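Local coordinates for protein superoxide dismutase (Leishmania major, PDB 4F2N) that probably catalyses the dismutation of superoxide radicals to oxygen and hydrogen peroxide at a single bound iron ion, at residues 161-166 with 183-188; 121-126 with 217-222; 28-33 with 79-84. One frame throughout, in Å; residues are numbered along the deposited sequence.

Contact 1 of 3, residues 161-166 with 183-188; sequences VDPQTK and GLRPIF
At one end of the three-stranded antiparallel sheet of the C-terminal domain, the last residue of central strand 155-161 pairs with the start of outer strand 185-191. Val161 and Arg185 form an antiparallel hydrogen-bonded pair: Val161 N reaches Arg185 O at 2.8 Å in an almost straight bond (173°), coming from above the carbonyl plane, and Arg185 N returns to Val161 O at 2.9 Å, within the carbonyl plane. Their side chains stand on the same face of the sheet. There the Val161 and Ile187 side chains cross at about a right angle, CG2 to CG2 at 3.8 Å, under helix 218-229, whose Tyr225 touches Val161 and whose Val221 and Met224 touch Ile187. Beyond the pair the chain enters the turn to strand 168-174, where Asp162 OD1 accepts from Thr165 N at 3.3 Å, an Asx motif, and Lys166 N bonds back to Asp162 O. This turn presents Pro163 to the extended Arg185 side chain: CB of Pro163 lies over one face of the guanidinium, toward its rim, 3.8 Å from Arg185 NE. Arg185 NH1 donates to Ala228 O, and the side chain makes a cation-pi contact with Tyr23. The side chains of Leu184 and Asp162 cross obliquely, Leu184 CD2 coming within 3.7 Å of Asp162 CA. Pro163 CB thus covers part of one guanidinium face, while Ala228 O fixes NH1 near the carbonyl end of helix 218-229, whose dipole would be expected to favour the charge, so the sheet edge and the C-terminal helix are tied together.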
loop_
_atom_site.group_PDB
_atom_site.type_symbol
_atom_site.label_atom_id
_atom_site.label_comp_id
_atom_site.label_asym_id
_atom_site.label_seq_id
_atom_site.Cartn_x
_atom_site.Cartn_y
_atom_site.Cartn_z
ATOM N N VAL B 161 -11.811 12.795 -17.278
ATOM C CA VAL B 161 -12.924 13.301 -18.054
ATOM C C VAL B 161 -13.931 12.139 -18.152
ATOM O O VAL B 161 -13.575 10.965 -18.458
ATOM C CB VAL B 161 -12.466 13.694 -19.484
ATOM C CG1 VAL B 161 -13.650 13.797 -20.435
ATOM C CG2 VAL B 161 -11.613 14.967 -19.473
ATOM N N ASP B 162 -15.191 12.441 -17.887
ATOM C CA ASP B 162 -16.266 11.495 -18.198
ATOM C C ASP B 162 -16.705 11.809 -19.642
ATOM O O ASP B 162 -17.216 12.905 -19.893
ATOM C CB ASP B 162 -17.438 11.674 -17.202
ATOM C CG ASP B 162 -18.620 10.745 -17.489
ATOM O OD1 ASP B 162 -18.934 10.483 -18.673
ATOM O OD2 ASP B 162 -19.286 10.322 -16.523
ATOM N N PRO B 163 -16.502 10.860 -20.592
ATOM C CA PRO B 163 -16.714 11.244 -21.989
ATOM C C PRO B 163 -18.189 11.467 -22.333
ATOM O O PRO B 163 -18.499 12.178 -23.310
ATOM C CB PRO B 163 -16.157 10.052 -22.774
ATOM C CG PRO B 163 -16.334 8.871 -21.859
ATOM C CD PRO B 163 -16.071 9.447 -20.471
ATOM N N GLN B 164 -19.085 10.841 -21.567
ATOM C CA GLN B 164 -20.525 11.020 -21.781
ATOM C C GLN B 164 -20.999 12.418 -21.348
ATOM O O GLN B 164 -21.715 13.096 -22.087
ATOM C CB GLN B 164 -21.304 9.951 -21.034
ATOM C CG GLN B 164 -20.981 8.540 -21.487
ATOM C CD GLN B 164 -21.554 7.475 -20.565
ATOM O OE1 GLN B 164 -21.470 7.576 -19.334
ATOM N NE2 GLN B 164 -22.126 6.442 -21.152
ATOM N N THR B 165 -20.603 12.857 -20.163
ATOM C CA THR B 165 -21.100 14.134 -19.644
ATOM C C THR B 165 -20.158 15.318 -19.895
ATOM O O THR B 165 -20.570 16.466 -19.785
ATOM C CB THR B 165 -21.365 14.048 -18.140
ATOM O OG1 THR B 165 -20.114 13.858 -17.461
ATOM C CG2 THR B 165 -22.275 12.872 -17.840
ATOM N N LYS B 166 -18.896 15.028 -20.212
ATOM C CA LYS B 166 -17.825 16.036 -20.330
ATOM C C LYS B 166 -17.376 16.612 -18.981
ATOM O O LYS B 166 -16.558 17.537 -18.936
ATOM C CB LYS B 166 -18.182 17.170 -21.317
ATOM C CG LYS B 166 -18.774 16.717 -22.644
ATOM C CD LYS B 166 -17.830 15.824 -23.427
ATOM C CE LYS B 166 -18.441 15.454 -24.769
ATOM N NZ LYS B 166 -17.628 14.381 -25.387
ATOM N N GLY B 183 -14.662 3.255 -17.780
ATOM C CA GLY B 183 -14.946 4.086 -18.975
ATOM C C GLY B 183 -14.585 5.557 -18.801
ATOM O O GLY B 183 -14.888 6.390 -19.672
ATOM N N LEU B 184 -13.942 5.894 -17.690
ATOM C CA LEU B 184 -13.446 7.276 -17.527
ATOM C C LEU B 184 -12.146 7.446 -18.318
ATOM O O LEU B 184 -11.481 6.463 -18.619
ATOM C CB LEU B 184 -13.243 7.630 -16.045
ATOM C CG LEU B 184 -14.554 7.726 -15.217
ATOM C CD1 LEU B 184 -14.231 8.137 -13.786
ATOM C CD2 LEU B 184 -15.564 8.711 -15.800
ATOM N N ARG B 185 -11.777 8.693 -18.606
ATOM C CA ARG B 185 -10.589 8.992 -19.384
ATOM C C ARG B 185 -9.665 9.841 -18.559
ATOM O O ARG B 185 -9.922 11.026 -18.395
ATOM C CB ARG B 185 -10.988 9.728 -20.674
ATOM C CG ARG B 185 -11.732 8.823 -21.640
ATOM C CD ARG B 185 -12.184 9.563 -22.910
ATOM N NE ARG B 185 -12.807 8.655 -23.874
ATOM C CZ ARG B 185 -13.211 8.991 -25.110
ATOM N NH1 ARG B 185 -13.104 10.221 -25.563
ATOM N NH2 ARG B 185 -13.761 8.080 -25.892
ATOM N N PRO B 186 -8.618 9.225 -17.999
ATOM C CA PRO B 186 -7.642 9.928 -17.164
ATOM C C PRO B 186 -6.954 11.036 -17.936
ATOM O O PRO B 186 -6.652 10.863 -19.124
ATOM C CB PRO B 186 -6.629 8.808 -16.786
ATOM C CG PRO B 186 -7.446 7.542 -16.879
ATOM C CD PRO B 186 -8.309 7.776 -18.101
ATOM N N ILE B 187 -6.710 12.169 -17.265
ATOM C CA ILE B 187 -5.898 13.243 -17.820
ATOM C C ILE B 187 -4.744 13.614 -16.901
ATOM O O ILE B 187 -3.802 14.271 -17.338
ATOM C CB ILE B 187 -6.728 14.499 -18.262
ATOM C CG1 ILE B 187 -7.221 15.295 -17.047
ATOM C CG2 ILE B 187 -7.888 14.090 -19.180
ATOM C CD1 ILE B 187 -7.975 16.575 -17.395
ATOM N N PHE B 188 -4.811 13.172 -15.637
ATOM C CA PHE B 188 -3.743 13.406 -14.650
ATOM C C PHE B 188 -3.835 12.368 -13.536
ATOM O O PHE B 188 -4.948 11.916 -13.193
ATOM C CB PHE B 188 -3.853 14.802 -14.047
ATOM C CG PHE B 188 -2.791 15.067 -12.997
ATOM C CD1 PHE B 188 -1.439 15.091 -13.364
ATOM C CD2 PHE B 188 -3.124 15.197 -11.642
ATOM C CE1 PHE B 188 -0.439 15.278 -12.419
ATOM C CE2 PHE B 188 -2.124 15.419 -10.687
ATOM C CZ PHE B 188 -0.779 15.448 -11.081
#

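Contact 2 of 3, residues 121-126 with 217-222; sequences PMPKTL and DWEFVC
The indole of Trp218 is the plate against which Met122 is laid. With CG anti to the backbone N (chi1 -172°) the methionine runs out alongside the ring, and a bend at its last torsion (chi3 -70°) turns the methyl inward, so that Met122 CE sits almost centrally over one face, 3.4 Å from the centroid of the Trp218 six-membered ring and 8° off its normal. This is a close CH-pi contact; Met122 SD stands farther back, 4.9 Å from the centroid of the Trp218 six-membered ring and oblique, which makes the pair a Met-aromatic contact led by the methyl. At the root of the indole, CB of Trp218 presses on CA of Met122 at 3.3 Å. Leu126 approaches at about a right angle to the indole: its CD2 branch lies 3.6 Å from Trp218 CE3, on the benzo part, and equally near CG1 of Val221. One turn along, Cys222 packs against Pro123 and against Leu126 in the first turn of helix 124-134, with CB 3.7 Å from CG of Pro123 and SG, anti to its own backbone N, against CB of Leu126. No direct hydrogen bond joins the two segments; at the exposed Pro121 and Glu219 a water bridges them, donating to Pro121 O and, at 2.6 Å, to Glu219 OE2. Helix 137-149 adds Val137 against Met122 and Met141 against Trp218. Two helix N-termini are set side by side: Pro123 occupies the N-cap position of helix 124-134, and Asp217 caps helix 218-229 through OD1, which accepts from Phe220 N. Trp218 and Cys222, one turn apart, turn the same flank to 121-126, a helix-helix junction within the C-terminal alpha/beta domain of the iron/manganese superoxide dismutase fold.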
loop_
_atom_site.group_PDB
_atom_site.type_symbol
_atom_site.label_atom_id
_atom_site.label_comp_id
_atom_site.label_asym_id
_atom_site.label_seq_id
_atom_site.Cartn_x
_atom_site.Cartn_y
_atom_site.Cartn_z
ATOM N N PRO B 121 3.796 25.234 -17.340
ATOM C CA PRO B 121 2.615 26.024 -16.934
ATOM C C PRO B 121 1.332 25.530 -17.580
ATOM O O PRO B 121 1.359 24.983 -18.678
ATOM C CB PRO B 121 2.953 27.454 -17.407
ATOM C CG PRO B 121 4.430 27.457 -17.593
ATOM C CD PRO B 121 4.814 26.070 -18.006
ATOM N N MET B 122 0.224 25.701 -16.876
ATOM C CA MET B 122 -1.082 25.238 -17.326
ATOM C C MET B 122 -1.616 26.149 -18.424
ATOM O O MET B 122 -1.761 27.349 -18.215
ATOM C CB MET B 122 -2.051 25.235 -16.159
ATOM C CG MET B 122 -3.406 24.602 -16.450
ATOM S SD MET B 122 -4.443 24.825 -14.996
ATOM C CE MET B 122 -3.647 23.730 -13.822
ATOM N N PRO B 123 -1.889 25.583 -19.603
ATOM C CA PRO B 123 -2.477 26.382 -20.670
ATOM C C PRO B 123 -3.856 26.878 -20.280
ATOM O O PRO B 123 -4.568 26.231 -19.492
ATOM C CB PRO B 123 -2.592 25.398 -21.833
ATOM C CG PRO B 123 -1.594 24.323 -21.528
ATOM C CD PRO B 123 -1.607 24.201 -20.034
ATOM N N LYS B 124 -4.233 28.013 -20.856
ATOM C CA LYS B 124 -5.517 28.644 -20.598
ATOM C C LYS B 124 -6.727 27.705 -20.812
ATOM O O LYS B 124 -7.678 27.711 -20.013
ATOM C CB LYS B 124 -5.615 29.941 -21.437
ATOM C CG LYS B 124 -6.876 30.774 -21.227
ATOM C CD LYS B 124 -7.090 31.173 -19.776
ATOM C CE LYS B 124 -5.969 32.070 -19.277
ATOM N NZ LYS B 124 -6.253 32.506 -17.885
ATOM N N THR B 125 -6.688 26.874 -21.849
ATOM C CA THR B 125 -7.813 25.956 -22.121
ATOM C C THR B 125 -8.105 25.079 -20.897
ATOM O O THR B 125 -9.260 24.922 -20.468
ATOM C CB THR B 125 -7.534 25.059 -23.350
ATOM O OG1 THR B 125 -7.462 25.885 -24.511
ATOM C CG2 THR B 125 -8.672 24.039 -23.559
ATOM N N LEU B 126 -7.033 24.537 -20.330
ATOM C CA LEU B 126 -7.144 23.636 -19.172
ATOM C C LEU B 126 -7.571 24.393 -17.926
ATOM O O LEU B 126 -8.449 23.927 -17.198
ATOM C CB LEU B 126 -5.832 22.887 -18.934
ATOM C CG LEU B 126 -5.888 21.845 -17.795
ATOM C CD1 LEU B 126 -7.001 20.818 -17.990
ATOM C CD2 LEU B 126 -4.527 21.171 -17.655
ATOM N N ASP B 217 3.448 18.345 -15.552
ATOM C CA ASP B 217 3.486 18.774 -16.932
ATOM C C ASP B 217 2.069 19.103 -17.378
ATOM O O ASP B 217 1.324 18.225 -17.854
ATOM C CB ASP B 217 4.115 17.681 -17.826
ATOM C CG ASP B 217 4.252 18.117 -19.286
ATOM O OD1 ASP B 217 3.652 19.137 -19.675
ATOM O OD2 ASP B 217 4.954 17.434 -20.052
ATOM N N TRP B 218 1.682 20.367 -17.225
ATOM C CA TRP B 218 0.296 20.744 -17.520
ATOM C C TRP B 218 -0.009 20.765 -19.007
ATOM O O TRP B 218 -1.174 20.689 -19.415
ATOM C CB TRP B 218 -0.066 22.083 -16.875
ATOM C CG TRP B 218 -0.202 22.058 -15.375
ATOM C CD1 TRP B 218 0.576 22.743 -14.432
ATOM C CD2 TRP B 218 -1.209 21.331 -14.592
ATOM N NE1 TRP B 218 0.120 22.496 -13.157
ATOM C CE2 TRP B 218 -0.945 21.646 -13.188
ATOM C CE3 TRP B 218 -2.274 20.490 -14.909
ATOM C CZ2 TRP B 218 -1.721 21.129 -12.161
ATOM C CZ3 TRP B 218 -3.053 19.961 -13.857
ATOM C CH2 TRP B 218 -2.773 20.272 -12.515
ATOM N N GLU B 219 1.031 20.851 -19.830
ATOM C CA GLU B 219 0.846 20.742 -21.294
ATOM C C GLU B 219 0.379 19.335 -21.705
ATOM O O GLU B 219 -0.493 19.184 -22.572
ATOM C CB GLU B 219 2.117 21.178 -22.032
ATOM C CG GLU B 219 2.429 22.649 -21.779
ATOM C CD GLU B 219 3.721 23.120 -22.423
ATOM O OE1 GLU B 219 4.221 22.439 -23.342
ATOM O OE2 GLU B 219 4.243 24.186 -22.018
ATOM N N PHE B 220 0.948 18.304 -21.076
ATOM C CA PHE B 220 0.491 16.948 -21.335
ATOM C C PHE B 220 -0.933 16.785 -20.818
ATOM O O PHE B 220 -1.767 16.192 -21.490
ATOM C CB PHE B 220 1.399 15.892 -20.682
ATOM C CG PHE B 220 0.842 14.512 -20.756
ATOM C CD1 PHE B 220 0.915 13.778 -21.953
ATOM C CD2 PHE B 220 0.216 13.938 -19.645
ATOM C CE1 PHE B 220 0.388 12.498 -22.025
ATOM C CE2 PHE B 220 -0.310 12.653 -19.717
ATOM C CZ PHE B 220 -0.212 11.937 -20.908
ATOM N N VAL B 221 -1.204 17.283 -19.612
ATOM C CA VAL B 221 -2.554 17.168 -19.040
ATOM C C VAL B 221 -3.553 17.858 -20.000
ATOM O O VAL B 221 -4.625 17.322 -20.284
ATOM C CB VAL B 221 -2.657 17.778 -17.622
ATOM C CG1 VAL B 221 -4.081 17.659 -17.092
ATOM C CG2 VAL B 221 -1.669 17.093 -16.665
ATOM N N CYS B 222 -3.193 19.040 -20.496
ATOM C CA CYS B 222 -4.096 19.755 -21.415
ATOM C C CYS B 222 -4.302 19.005 -22.745
ATOM O O CYS B 222 -5.423 18.951 -23.269
ATOM C CB CYS B 222 -3.592 21.181 -21.646
ATOM S SG CYS B 222 -4.754 22.190 -22.599
HETATM O O HOH W 1 2.557 25.868 -20.991
#

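Contact 3 of 3, residues 28-33 with 79-84; sequences HLRYPA and GKTIEE
Leu29 O is gripped by the Ile82 N-H and probably by a water, and touched by a C-H. Ile82 N donates to Leu29 O at 2.9 Å in a nearly straight bond (170°), arriving in the carbonyl plane on a lone pair; a water 3.0 Å from Leu29 O can donate to it; and Thr81 CA makes a CA-H...O contact. The same water accepts from Glu83 N, so it joins the loop to the first turn of helix 82-89. Two residues on, Tyr31 N donates to Lys80 O, nearly along the C=O axis, and Gly79 N adds a further backbone bond, reaching Tyr31 O from above its carbonyl plane. Arg30 and Thr81 are joined in this way by a single backbone bridge, although neither segment is a regular strand here. The N-terminal loop of the alpha-hairpin domain is thus laced across the N-terminus of helix 82-89, which Thr81 caps: its OG1, set between backbone N and carbonyl carbon (chi1 60°), accepts from Glu84 N at 3.1 Å. That torsion leaves CG2 to face Arg30. The Arg30 side chain starts out away from 79-84 overall, though CB touches Lys80 O, then bends at chi2 (-148°) and brings its end back, so that one guanidinium face lies over Thr81 CG2, 3.5 Å from Arg30 CZ. In the guanidinium plane, Arg30 NH1 donates to Gly79 O at 2.8 Å, while Arg30 NE turns to Pro27 O. Ile82 packs against the loop: its CG1 meets CG of Leu29 at 3.7 Å, and CD1 approaches the Arg30 carbonyl and the edge of the Tyr31 ring. Leu29 in turn rests on His105 and Ser109 of helix 96-113, and Glu83, whose OE2 is another acceptor for the same water, accepts from the backbone N of Thr25 and Leu26.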
loop_
_atom_site.group_PDB
_atom_site.type_symbol
_atom_site.label_atom_id
_atom_site.label_comp_id
_atom_site.label_asym_id
_atom_site.label_seq_id
_atom_site.Cartn_x
_atom_site.Cartn_y
_atom_site.Cartn_z
ATOM N N HIS B 28 0.314 4.551 -27.680
ATOM C CA HIS B 28 1.695 4.102 -27.957
ATOM C C HIS B 28 2.191 3.076 -26.941
ATOM O O HIS B 28 3.204 2.414 -27.183
ATOM C CB HIS B 28 2.616 5.297 -27.923
ATOM C CG HIS B 28 2.609 5.965 -26.589
ATOM N ND1 HIS B 28 1.664 6.890 -26.240
ATOM C CD2 HIS B 28 3.373 5.719 -25.440
ATOM C CE1 HIS B 28 1.875 7.275 -24.965
ATOM N NE2 HIS B 28 2.918 6.550 -24.468
ATOM N N LEU B 29 1.498 2.932 -25.806
ATOM C CA LEU B 29 1.915 1.949 -24.779
ATOM C C LEU B 29 1.453 0.531 -25.102
ATOM O O LEU B 29 0.285 0.190 -24.942
ATOM C CB LEU B 29 1.497 2.365 -23.351
ATOM C CG LEU B 29 2.277 1.661 -22.224
ATOM C CD1 LEU B 29 3.688 2.223 -22.126
ATOM C CD2 LEU B 29 1.568 1.803 -20.883
ATOM N N ARG B 30 2.393 -0.311 -25.531
ATOM C CA ARG B 30 2.027 -1.599 -26.141
ATOM C C ARG B 30 2.737 -2.789 -25.528
ATOM O O ARG B 30 3.656 -2.626 -24.741
ATOM C CB ARG B 30 2.233 -1.567 -27.664
ATOM C CG ARG B 30 1.475 -0.412 -28.310
ATOM C CD ARG B 30 0.990 -0.684 -29.714
ATOM N NE ARG B 30 -0.092 0.253 -30.004
ATOM C CZ ARG B 30 -1.267 -0.071 -30.532
ATOM N NH1 ARG B 30 -1.534 -1.332 -30.877
ATOM N NH2 ARG B 30 -2.168 0.886 -30.737
ATOM N N TYR B 31 2.253 -3.984 -25.855
ATOM C CA TYR B 31 2.887 -5.256 -25.469
ATOM C C TYR B 31 3.689 -5.826 -26.674
ATOM O O TYR B 31 3.222 -5.713 -27.786
ATOM C CB TYR B 31 1.804 -6.245 -25.023
ATOM C CG TYR B 31 2.373 -7.482 -24.384
ATOM C CD1 TYR B 31 2.614 -7.531 -23.003
ATOM C CD2 TYR B 31 2.713 -8.599 -25.162
ATOM C CE1 TYR B 31 3.163 -8.661 -22.425
ATOM C CE2 TYR B 31 3.255 -9.732 -24.584
ATOM C CZ TYR B 31 3.488 -9.750 -23.223
ATOM O OH TYR B 31 4.025 -10.877 -22.652
ATOM N N PRO B 32 4.884 -6.446 -26.459
ATOM C CA PRO B 32 5.575 -6.689 -25.185
ATOM C C PRO B 32 5.900 -5.384 -24.475
ATOM O O PRO B 32 6.253 -4.393 -25.131
ATOM C CB PRO B 32 6.867 -7.424 -25.607
ATOM C CG PRO B 32 6.589 -7.982 -26.970
ATOM C CD PRO B 32 5.661 -6.977 -27.606
ATOM N N ALA B 33 5.757 -5.382 -23.157
ATOM C CA ALA B 33 5.955 -4.188 -22.348
ATOM C C ALA B 33 7.415 -3.714 -22.388
ATOM O O ALA B 33 8.332 -4.547 -22.460
ATOM C CB ALA B 33 5.528 -4.475 -20.915
ATOM N N GLY B 79 1.622 -6.750 -30.093
ATOM C CA GLY B 79 1.089 -5.725 -30.992
ATOM C C GLY B 79 -0.086 -4.933 -30.401
ATOM O O GLY B 79 -0.515 -3.926 -30.963
ATOM N N LYS B 80 -0.633 -5.400 -29.290
ATOM C CA LYS B 80 -1.811 -4.752 -28.706
ATOM C C LYS B 80 -1.423 -3.757 -27.633
ATOM O O LYS B 80 -0.315 -3.846 -27.094
ATOM C CB LYS B 80 -2.755 -5.805 -28.130
ATOM C CG LYS B 80 -3.433 -6.649 -29.203
ATOM C CD LYS B 80 -3.936 -7.947 -28.581
ATOM C CE LYS B 80 -4.992 -8.652 -29.440
ATOM N NZ LYS B 80 -4.824 -8.344 -30.887
ATOM N N THR B 81 -2.319 -2.817 -27.324
ATOM C CA THR B 81 -2.091 -1.877 -26.209
ATOM C C THR B 81 -2.131 -2.569 -24.853
ATOM O O THR B 81 -2.832 -3.585 -24.645
ATOM C CB THR B 81 -3.113 -0.709 -26.166
ATOM O OG1 THR B 81 -4.441 -1.241 -26.016
ATOM C CG2 THR B 81 -3.043 0.121 -27.471
ATOM N N ILE B 82 -1.382 -2.005 -23.929
ATOM C CA ILE B 82 -1.465 -2.407 -22.530
ATOM C C ILE B 82 -2.897 -2.248 -22.008
ATOM O O ILE B 82 -3.383 -3.105 -21.281
ATOM C CB ILE B 82 -0.456 -1.616 -21.674
ATOM C CG1 ILE B 82 0.993 -1.850 -22.186
ATOM C CG2 ILE B 82 -0.581 -1.970 -20.188
ATOM C CD1 ILE B 82 1.456 -3.296 -22.163
ATOM N N GLU B 83 -3.588 -1.178 -22.411
ATOM C CA GLU B 83 -4.986 -0.985 -21.999
ATOM C C GLU B 83 -5.904 -2.134 -22.427
ATOM O O GLU B 83 -6.860 -2.499 -21.732
ATOM C CB GLU B 83 -5.504 0.317 -22.582
ATOM C CG GLU B 83 -4.948 1.499 -21.828
ATOM C CD GLU B 83 -5.115 2.793 -22.592
ATOM O OE1 GLU B 83 -6.264 3.264 -22.649
ATOM O OE2 GLU B 83 -4.099 3.329 -23.101
ATOM N N GLU B 84 -5.616 -2.721 -23.574
ATOM C CA GLU B 84 -6.383 -3.885 -23.998
ATOM C C GLU B 84 -6.207 -5.043 -22.990
ATOM O O GLU B 84 -7.169 -5.748 -22.660
ATOM C CB GLU B 84 -5.974 -4.295 -25.416
ATOM C CG GLU B 84 -6.760 -5.456 -25.971
ATOM C CD GLU B 84 -6.768 -5.508 -27.499
ATOM O OE1 GLU B 84 -6.457 -4.491 -28.178
ATOM O OE2 GLU B 84 -7.095 -6.591 -28.024
HETATM O O HOH W 2 -2.114 1.257 -23.436
#

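How the contacts relate
Contact 3 closes first along the chain, within the alpha-hairpin domain; contacts 2 and 1 follow in the C-terminal domain, where contact 1 forms inside the long span bracketed by 121-126 and 217-222. Those two meet directly: Ile187 O lies 3.4 Å from Val221 CG1, and Phe188 also packs on Val221, so helix 218-229 links the sheet to helix 124-134. Their centres are 16 Å apart. Contact 3 stands off, its centre about 21 Å from that of contact 1 and 26 Å from that of contact 2, without touching either. The iron site, built by His58, His108, Asp191 and His195, draws ligands from both domains, and Asp191 ends the strand that contact 1 begins.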